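Bifunctional cytochrome P450/NADPH--P450 reductase (Deinococcus aerius, PDB 7F3H) is a self-sufficient cytochrome P450 that probably hydroxylates organic substrates at its haem, using electrons passed from NADPH by a fused reductase. Local coordinates at residues Phe32-Phe44 with Arg51-Ala63. Numbering follows the deposited sequence.
Sequences FFQLARQIPEGLF and RTLIQAYDPNLVA
The Tyr57 ring lies between Ala36 and Gly42: Ala36 CB sits over the centre of one face, 3.4 Å from Tyr57 CZ, while Gly42 O and Gly42 CA cover the opposite face, the latter as a CH-pi contact. In the ring plane, Tyr57 OH donates to Ile39 O at 2.7 Å, on a lone pair of that carbonyl just past the end of helix 28-38. With CG between its backbone N and carbonyl carbon (chi1 49°), Tyr57 swings its ring between Ala36 and Gly42, and the hydroxyl reaches Ile39 O. The Phe44 ring meets Tyr57 OH at its edge; Gln55 CB lies over one face, 3.6 Å from Phe44 CZ, and Leu35 CD1 over the other. The Phe32 ring crosses the Gln55 side chain at about a right angle and touches Leu53 CD2 through CZ.

Strands 43-48 and 51-56 form an antiparallel hairpin. Phe44 and Gln55 are a hydrogen-bonded pair, each N bonded to the other's O; Leu43 and Ala56 follow as a non-hydrogen-bonded pair. On the Leu43 side of the sheet, Leu43 CD2 reaches Leu61 CD1 at 3.9 Å. Gly42 O receives both Tyr57 N (2.9 Å) and Asp58 N, and Asp58 in turn N-caps helix 59-65, its OD2 taking Leu61 N.

Strand 356-359 continues the sheet beyond strand 51-56, and Ala363 also touches Tyr57 and Ala36. A leucine in place of Tyr57 would probably leave Ile39 O without its hydroxyl donor, and Ala36 CB and Gly42 without the flat ring faces they now cover. Backbone bonds thus set the hairpin register, while ring faces and one phenol hydrogen bond hold the end of helix 28-38 to the P450 beta domain, and the Ile39 and Gly42 carbonyls are both satisfied within the contact.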
loop_
_atom_site.group_PDB
_atom_site.type_symbol
_atom_site.label_atom_id
_atom_site.label_comp_id
_atom_site.label_asym_id
_atom_site.label_seq_id
_atom_site.Cartn_x
_atom_site.Cartn_y
_atom_site.Cartn_z
ATOM N N PHE A 32 15.704 -6.223 -9.499
ATOM C CA PHE A 32 15.172 -5.728 -10.768
ATOM C C PHE A 32 15.563 -4.276 -10.981
ATOM O O PHE A 32 15.868 -3.865 -12.102
ATOM C CB PHE A 32 13.653 -5.859 -10.803
ATOM C CG PHE A 32 13.161 -7.255 -10.625
ATOM C CD1 PHE A 32 13.942 -8.334 -11.006
ATOM C CD2 PHE A 32 11.908 -7.483 -10.075
ATOM C CE1 PHE A 32 13.468 -9.622 -10.854
ATOM C CE2 PHE A 32 11.425 -8.767 -9.921
ATOM C CZ PHE A 32 12.207 -9.843 -10.306
ATOM N N PHE A 33 15.556 -3.491 -9.904
ATOM C CA PHE A 33 15.948 -2.089 -9.991
ATOM C C PHE A 33 17.400 -1.924 -10.459
ATOM O O PHE A 33 17.686 -1.081 -11.332
ATOM C CB PHE A 33 15.723 -1.427 -8.647
ATOM C CG PHE A 33 16.231 -0.038 -8.580
ATOM C CD1 PHE A 33 15.439 1.022 -9.003
ATOM C CD2 PHE A 33 17.501 0.226 -8.083
ATOM C CE1 PHE A 33 15.901 2.324 -8.937
ATOM C CE2 PHE A 33 17.972 1.525 -8.021
ATOM C CZ PHE A 33 17.160 2.580 -8.450
ATOM N N GLN A 34 18.330 -2.729 -9.909
ATOM C CA GLN A 34 19.732 -2.646 -10.347
ATOM C C GLN A 34 19.864 -3.024 -11.825
ATOM O O GLN A 34 20.501 -2.300 -12.615
ATOM C CB GLN A 34 20.632 -3.549 -9.501
ATOM C CG GLN A 34 21.035 -3.016 -8.127
ATOM C CD GLN A 34 21.508 -1.547 -8.094
ATOM O OE1 GLN A 34 21.140 -0.795 -7.187
ATOM N NE2 GLN A 34 22.337 -1.152 -9.059
ATOM N N LEU A 35 19.263 -4.163 -12.225
ATOM C CA LEU A 35 19.201 -4.462 -13.658
ATOM C C LEU A 35 18.701 -3.282 -14.466
ATOM O O LEU A 35 19.315 -2.921 -15.477
ATOM C CB LEU A 35 18.328 -5.652 -14.017
ATOM C CG LEU A 35 18.914 -7.026 -13.971
ATOM C CD1 LEU A 35 17.784 -8.023 -14.300
ATOM C CD2 LEU A 35 19.987 -6.990 -15.071
ATOM N N ALA A 36 17.562 -2.704 -14.071
ATOM C CA ALA A 36 16.987 -1.616 -14.853
ATOM C C ALA A 36 18.014 -0.508 -15.037
ATOM O O ALA A 36 18.131 0.073 -16.124
ATOM C CB ALA A 36 15.731 -1.084 -14.177
ATOM N N ARG A 37 18.835 -0.277 -14.008
ATOM C CA ARG A 37 19.849 0.769 -14.123
ATOM C C ARG A 37 20.940 0.390 -15.111
ATOM O O ARG A 37 21.583 1.283 -15.670
ATOM C CB ARG A 37 20.503 1.016 -12.763
ATOM C CG ARG A 37 19.739 1.935 -11.870
ATOM C CD ARG A 37 19.749 3.366 -12.404
ATOM N NE ARG A 37 19.464 4.302 -11.322
ATOM C CZ ARG A 37 18.261 4.812 -11.076
ATOM N NH1 ARG A 37 17.226 4.459 -11.834
ATOM N NH2 ARG A 37 18.096 5.658 -10.060
ATOM N N GLN A 38 21.089 -0.905 -15.411
ATOM C CA GLN A 38 22.034 -1.294 -16.462
ATOM C C GLN A 38 21.409 -1.191 -17.842
ATOM O O GLN A 38 22.135 -1.021 -18.825
ATOM C CB GLN A 38 22.530 -2.741 -16.319
ATOM C CG GLN A 38 22.988 -3.198 -14.960
ATOM C CD GLN A 38 24.069 -2.333 -14.429
ATOM O OE1 GLN A 38 25.027 -2.014 -15.138
ATOM N NE2 GLN A 38 23.928 -1.914 -13.174
ATOM N N ILE A 39 20.087 -1.287 -17.953
ATOM C CA ILE A 39 19.478 -1.406 -19.277
ATOM C C ILE A 39 18.711 -0.136 -19.641
ATOM O O ILE A 39 17.574 0.069 -19.187
ATOM C CB ILE A 39 18.581 -2.658 -19.320
ATOM C CG1 ILE A 39 19.363 -3.875 -18.781
ATOM C CG2 ILE A 39 18.027 -2.927 -20.729
ATOM C CD1 ILE A 39 18.655 -5.197 -18.900
ATOM N N PRO A 40 19.276 0.719 -20.502
ATOM C CA PRO A 40 18.656 2.030 -20.757
ATOM C C PRO A 40 17.449 1.991 -21.671
ATOM O O PRO A 40 16.695 2.974 -21.677
ATOM C CB PRO A 40 19.792 2.837 -21.395
ATOM C CG PRO A 40 20.607 1.801 -22.112
ATOM C CD PRO A 40 20.572 0.576 -21.196
ATOM N N GLU A 41 17.204 0.886 -22.390
ATOM C CA GLU A 41 16.018 0.777 -23.246
ATOM C C GLU A 41 14.713 0.841 -22.479
ATOM O O GLU A 41 13.649 0.915 -23.104
ATOM C CB GLU A 41 16.021 -0.515 -24.051
ATOM C CG GLU A 41 17.089 -0.585 -25.085
ATOM C CD GLU A 41 18.322 -1.265 -24.530
ATOM O OE1 GLU A 41 18.570 -1.120 -23.312
ATOM O OE2 GLU A 41 19.053 -1.929 -25.300
ATOM N N GLY A 42 14.738 0.659 -21.166
ATOM C CA GLY A 42 13.545 0.885 -20.379
ATOM C C GLY A 42 12.659 -0.329 -20.166
ATOM O O GLY A 42 11.613 -0.194 -19.498
ATOM N N LEU A 43 13.031 -1.510 -20.690
ATOM C CA LEU A 43 12.318 -2.728 -20.312
ATOM C C LEU A 43 13.289 -3.896 -20.509
ATOM O O LEU A 43 14.190 -3.834 -21.349
ATOM C CB LEU A 43 11.015 -2.984 -21.140
ATOM C CG LEU A 43 10.959 -3.622 -22.549
ATOM C CD1 LEU A 43 9.532 -4.046 -23.017
ATOM C CD2 LEU A 43 11.707 -2.902 -23.634
ATOM N N PHE A 44 13.085 -4.975 -19.756
ATOM C CA PHE A 44 13.914 -6.168 -19.955
ATOM C C PHE A 44 13.101 -7.423 -19.678
ATOM O O PHE A 44 11.972 -7.363 -19.187
ATOM C CB PHE A 44 15.201 -6.156 -19.109
ATOM C CG PHE A 44 14.960 -6.135 -17.612
ATOM C CD1 PHE A 44 14.558 -7.282 -16.933
ATOM C CD2 PHE A 44 15.169 -4.971 -16.883
ATOM C CE1 PHE A 44 14.338 -7.263 -15.584
ATOM C CE2 PHE A 44 14.966 -4.939 -15.519
ATOM C CZ PHE A 44 14.542 -6.090 -14.866
ATOM N N ARG A 51 7.822 -19.662 -17.343
ATOM C CA ARG A 51 7.408 -18.352 -17.840
ATOM C C ARG A 51 8.509 -17.361 -18.213
ATOM O O ARG A 51 9.685 -17.463 -17.857
ATOM C CB ARG A 51 6.615 -17.583 -16.820
ATOM C CG ARG A 51 5.167 -17.481 -16.797
ATOM C CD ARG A 51 5.432 -16.434 -15.763
ATOM N NE ARG A 51 4.955 -15.081 -15.970
ATOM C CZ ARG A 51 5.072 -14.138 -15.040
ATOM N NH1 ARG A 51 5.642 -14.408 -13.867
ATOM N NH2 ARG A 51 4.680 -12.901 -15.318
ATOM N N THR A 52 8.029 -16.340 -18.937
ATOM C CA THR A 52 8.714 -15.089 -19.224
ATOM C C THR A 52 8.299 -13.988 -18.250
ATOM O O THR A 52 7.105 -13.684 -18.125
ATOM C CB THR A 52 8.369 -14.641 -20.650
ATOM O OG1 THR A 52 8.782 -15.652 -21.582
ATOM C CG2 THR A 52 9.054 -13.298 -20.962
ATOM N N LEU A 53 9.280 -13.350 -17.595
ATOM C CA LEU A 53 9.011 -12.171 -16.770
ATOM C C LEU A 53 9.515 -10.933 -17.508
ATOM O O LEU A 53 10.654 -10.914 -17.986
ATOM C CB LEU A 53 9.652 -12.276 -15.375
ATOM C CG LEU A 53 9.333 -11.210 -14.293
ATOM C CD1 LEU A 53 7.852 -11.185 -13.903
ATOM C CD2 LEU A 53 10.163 -11.430 -13.031
ATOM N N ILE A 54 8.644 -9.929 -17.669
ATOM C CA ILE A 54 8.999 -8.680 -18.339
ATOM C C ILE A 54 8.844 -7.539 -17.345
ATOM O O ILE A 54 7.835 -7.470 -16.626
ATOM C CB ILE A 54 8.145 -8.452 -19.598
ATOM C CG1 ILE A 54 8.251 -9.688 -20.495
ATOM C CG2 ILE A 54 8.576 -7.185 -20.332
ATOM C CD1 ILE A 54 7.496 -9.579 -21.768
ATOM N N GLN A 55 9.855 -6.655 -17.296
ATOM C CA GLN A 55 9.874 -5.484 -16.416
ATOM C C GLN A 55 9.948 -4.187 -17.229
ATOM O O GLN A 55 10.808 -4.056 -18.111
ATOM C CB GLN A 55 11.057 -5.558 -15.444
ATOM C CG GLN A 55 10.991 -6.723 -14.446
ATOM C CD GLN A 55 10.049 -6.462 -13.296
ATOM O OE1 GLN A 55 9.615 -5.331 -13.065
ATOM N NE2 GLN A 55 9.752 -7.501 -12.545
ATOM N N ALA A 56 9.052 -3.229 -16.929
ATOM C CA ALA A 56 8.995 -1.967 -17.662
ATOM C C ALA A 56 9.099 -0.766 -16.740
ATOM O O ALA A 56 8.405 -0.701 -15.725
ATOM C CB ALA A 56 7.713 -1.839 -18.441
ATOM N N TYR A 57 9.898 0.227 -17.160
ATOM C CA TYR A 57 10.203 1.411 -16.361
ATOM C C TYR A 57 10.467 2.684 -17.183
ATOM O O TYR A 57 10.582 3.769 -16.604
ATOM C CB TYR A 57 11.373 1.077 -15.413
ATOM C CG TYR A 57 12.553 0.421 -16.101
ATOM C CD1 TYR A 57 12.546 -0.961 -16.336
ATOM C CD2 TYR A 57 13.681 1.149 -16.477
ATOM C CE1 TYR A 57 13.583 -1.579 -16.979
ATOM C CE2 TYR A 57 14.744 0.521 -17.109
ATOM C CZ TYR A 57 14.680 -0.840 -17.360
ATOM O OH TYR A 57 15.723 -1.484 -17.973
ATOM N N ASP A 58 10.600 2.568 -18.512
ATOM C CA ASP A 58 10.665 3.758 -19.378
ATOM C C ASP A 58 9.341 4.517 -19.309
ATOM O O ASP A 58 8.277 3.908 -19.535
ATOM C CB ASP A 58 10.940 3.373 -20.834
ATOM C CG ASP A 58 11.097 4.594 -21.747
ATOM O OD1 ASP A 58 12.182 5.185 -21.726
ATOM O OD2 ASP A 58 10.173 4.950 -22.503
ATOM N N PRO A 59 9.353 5.828 -19.029
ATOM C CA PRO A 59 8.073 6.549 -18.871
ATOM C C PRO A 59 7.168 6.484 -20.098
ATOM O O PRO A 59 5.956 6.299 -19.946
ATOM C CB PRO A 59 8.510 7.989 -18.549
ATOM C CG PRO A 59 9.922 7.861 -17.998
ATOM C CD PRO A 59 10.522 6.687 -18.757
ATOM N N ASN A 60 7.708 6.525 -21.316
ATOM C CA ASN A 60 6.786 6.491 -22.453
ATOM C C ASN A 60 6.208 5.090 -22.672
ATOM O O ASN A 60 5.002 4.942 -22.982
ATOM C CB ASN A 60 7.499 6.971 -23.703
ATOM C CG ASN A 60 7.963 8.396 -23.597
ATOM O OD1 ASN A 60 7.236 9.283 -23.119
ATOM N ND2 ASN A 60 9.195 8.635 -24.038
ATOM N N LEU A 61 7.056 4.056 -22.509
ATOM C CA LEU A 61 6.585 2.668 -22.543
ATOM C C LEU A 61 5.510 2.461 -21.503
ATOM O O LEU A 61 4.455 1.891 -21.799
ATOM C CB LEU A 61 7.741 1.679 -22.319
ATOM C CG LEU A 61 8.833 1.587 -23.411
ATOM C CD1 LEU A 61 9.896 0.517 -23.103
ATOM C CD2 LEU A 61 8.216 1.372 -24.804
ATOM N N VAL A 62 5.721 2.997 -20.303
ATOM C CA VAL A 62 4.735 2.793 -19.259
ATOM C C VAL A 62 3.441 3.500 -19.616
ATOM O O VAL A 62 2.354 2.960 -19.378
ATOM C CB VAL A 62 5.261 3.268 -17.895
ATOM C CG1 VAL A 62 4.111 3.307 -16.910
ATOM C CG2 VAL A 62 6.334 2.329 -17.390
ATOM N N ALA A 63 3.523 4.688 -20.230
ATOM C CA ALA A 63 2.315 5.322 -20.759
ATOM C C ALA A 63 1.552 4.359 -21.661
ATOM O O ALA A 63 0.324 4.221 -21.563
ATOM C CB ALA A 63 2.664 6.596 -21.522
#